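Type II secretion system protein L (PDB 6GHU) helps assemble the type II secretion machinery in the inner membrane, linking the energy-providing cytoplasmic component to the rest of the apparatus that exports proteases and toxins. Local coordinates at residues Q23-A28 with D32-V37. Residues are numbered along the deposited sequence; the frame is centred on the assembly and turned at random.
Sequences QLDFSA and DVALQV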
loop_
_atom_site.group_PDB
_atom_site.type_symbol
_atom_site.label_atom_id
_atom_site.label_comp_id
_atom_site.label_asym_id
_atom_site.label_seq_id
_atom_site.Cartn_x
_atom_site.Cartn_y
_atom_site.Cartn_z
ATOM N N GLN A 23 -1.209 -7.348 -6.961
ATOM C CA GLN A 23 -0.143 -6.368 -7.073
ATOM C C GLN A 23 -0.699 -5.007 -6.688
ATOM O O GLN A 23 -1.883 -4.723 -6.900
ATOM C CB GLN A 23 0.431 -6.351 -8.497
ATOM C CG GLN A 23 1.530 -5.324 -8.740
ATOM C CD GLN A 23 0.989 -3.949 -9.100
ATOM O OE1 GLN A 23 -0.214 -3.773 -9.305
ATOM N NE2 GLN A 23 1.881 -2.969 -9.183
ATOM N N LEU A 24 0.162 -4.173 -6.117
ATOM C CA LEU A 24 -0.210 -2.818 -5.748
ATOM C C LEU A 24 1.027 -1.950 -5.888
ATOM O O LEU A 24 2.108 -2.339 -5.437
ATOM C CB LEU A 24 -0.752 -2.763 -4.319
ATOM C CG LEU A 24 -1.344 -1.439 -3.837
ATOM C CD1 LEU A 24 -2.368 -1.701 -2.741
ATOM C CD2 LEU A 24 -0.274 -0.500 -3.318
ATOM N N ASP A 25 0.877 -0.789 -6.511
ATOM C CA ASP A 25 2.004 0.114 -6.636
ATOM C C ASP A 25 1.533 1.545 -6.461
ATOM O O ASP A 25 0.396 1.893 -6.785
ATOM C CB ASP A 25 2.742 -0.065 -7.972
ATOM C CG ASP A 25 1.951 0.435 -9.155
ATOM O OD1 ASP A 25 2.020 1.651 -9.431
ATOM O OD2 ASP A 25 1.283 -0.390 -9.820
ATOM N N PHE A 26 2.350 2.320 -5.762
ATOM C CA PHE A 26 2.158 3.753 -5.671
ATOM C C PHE A 26 3.448 4.441 -6.075
ATOM O O PHE A 26 4.548 3.917 -5.881
ATOM C CB PHE A 26 1.762 4.234 -4.269
ATOM C CG PHE A 26 2.075 5.687 -4.039
ATOM C CD1 PHE A 26 1.341 6.675 -4.678
ATOM C CD2 PHE A 26 3.129 6.065 -3.225
ATOM C CE1 PHE A 26 1.642 8.015 -4.499
ATOM C CE2 PHE A 26 3.433 7.407 -3.035
ATOM C CZ PHE A 26 2.688 8.381 -3.673
ATOM N N SER A 27 3.282 5.622 -6.646
ATOM C CA SER A 27 4.381 6.492 -7.044
ATOM C C SER A 27 3.953 7.942 -6.869
ATOM O O SER A 27 2.897 8.343 -7.367
ATOM C CB SER A 27 4.793 6.239 -8.495
ATOM O OG SER A 27 5.608 7.291 -8.972
ATOM N N ALA A 28 4.774 8.720 -6.158
ATOM C CA ALA A 28 4.468 10.134 -5.965
ATOM C C ALA A 28 4.412 10.864 -7.300
ATOM O O ALA A 28 3.581 11.758 -7.495
ATOM C CB ALA A 28 5.503 10.773 -5.041
ATOM N N ASP A 32 -1.247 8.535 -7.585
ATOM C CA ASP A 32 -2.382 7.715 -7.189
ATOM C C ASP A 32 -1.881 6.314 -6.869
ATOM O O ASP A 32 -0.691 6.015 -6.990
ATOM C CB ASP A 32 -3.462 7.689 -8.277
ATOM C CG ASP A 32 -2.919 7.282 -9.633
ATOM O OD1 ASP A 32 -3.169 8.007 -10.619
ATOM O OD2 ASP A 32 -2.232 6.242 -9.711
ATOM N N VAL A 33 -2.806 5.450 -6.463
ATOM C CA VAL A 33 -2.494 4.085 -6.055
ATOM C C VAL A 33 -3.188 3.140 -7.028
ATOM O O VAL A 33 -4.412 3.214 -7.203
ATOM C CB VAL A 33 -2.936 3.812 -4.607
ATOM C CG1 VAL A 33 -2.557 2.396 -4.182
ATOM C CG2 VAL A 33 -2.323 4.841 -3.658
ATOM N N ALA A 34 -2.415 2.252 -7.652
ATOM C CA ALA A 34 -2.941 1.278 -8.603
ATOM C C ALA A 34 -2.898 -0.121 -8.001
ATOM O O ALA A 34 -1.900 -0.516 -7.389
ATOM C CB ALA A 34 -2.154 1.291 -9.914
ATOM N N LEU A 35 -3.981 -0.870 -8.199
ATOM C CA LEU A 35 -4.163 -2.190 -7.612
ATOM C C LEU A 35 -4.622 -3.168 -8.683
ATOM O O LEU A 35 -5.600 -2.903 -9.390
ATOM C CB LEU A 35 -5.203 -2.167 -6.479
ATOM C CG LEU A 35 -4.900 -1.406 -5.189
ATOM C CD1 LEU A 35 -5.199 0.074 -5.343
ATOM C CD2 LEU A 35 -5.698 -1.999 -4.034
ATOM N N GLN A 36 -3.921 -4.293 -8.794
ATOM C CA GLN A 36 -4.378 -5.428 -9.589
ATOM C C GLN A 36 -5.121 -6.384 -8.664
ATOM O O GLN A 36 -4.519 -6.951 -7.744
ATOM C CB GLN A 36 -3.203 -6.141 -10.253
ATOM C CG GLN A 36 -2.445 -5.302 -11.263
ATOM C CD GLN A 36 -3.180 -5.161 -12.569
ATOM O OE1 GLN A 36 -4.209 -5.806 -12.794
ATOM N NE2 GLN A 36 -2.653 -4.320 -13.451
ATOM N N VAL A 37 -6.419 -6.563 -8.903
ATOM C CA VAL A 37 -7.260 -7.359 -8.021
ATOM C C VAL A 37 -7.884 -8.503 -8.806
ATOM O O VAL A 37 -8.027 -8.456 -10.030
ATOM C CB VAL A 37 -8.360 -6.513 -7.340
ATOM C CG1 VAL A 37 -7.746 -5.411 -6.492
ATOM C CG2 VAL A 37 -9.315 -5.918 -8.375
#
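Asp-25 and Ala-34 form a hydrogen-bonded pair of this antiparallel β-hairpin, a worked example of how one two-stranded unit can present an oily face and a polar one. Asp-25 N donates to Ala-34 O at 2.9 Å, Ala-34 N returns a bond to Asp-25 O, and both bonds are close to straight. At the next hydrogen-bonded pair, Gln-36 N reaches Gln-23 O at 2.8 Å, whereas the reverse bond is weak. Between them lies the non-hydrogen-bonded pair Leu-24 and Leu-35, where a CA-H...O contact joins Leu-24 CA to Ala-34 O.

Apolar packing occupies the face of Leu-24, Phe-26, Val-33 and Leu-35, which is turned to helix 3-14. Leu-24 and Leu-35 lie side by side, Leu-24 CD1 meeting Leu-35 CG at 3.5 Å, while the other branch of Leu-24 extends diagonally, its CD2 touching Val-33 CG1 at 3.8 Å. In one of its two conformers, Phe-26 presents its ring edge to Asp-32 O of the facing backbone.

Polar side chains collect on the other face. In one of its two conformers, the Gln-23 chain bends at chi2 (-85°), swinging its amide over the hairpin; Gln-23 NE2 then gives Asp-25 OD2 a nearly linear 2.7 Å bond, in the amide plane and to the anti lone pair. Gln-23 OE1 rests 3.3 Å from Gln-36 CG. Asp-25 OD1 and Asp-32 OD2 each form a salt bridge with Arg-30 in the turn, which would be expected to offset the two like charges.

Strand 20-27 is outermost in its own ferredoxin-like sheet, yet residues 23-27 pair antiparallel with a strand of the second subunit. Strand 20-27 thus pairs along both of its edges, the hairpin's apolar side packing on helix 3-14 and also reaching the second subunit, while the backbone carries the sheet across the dimer.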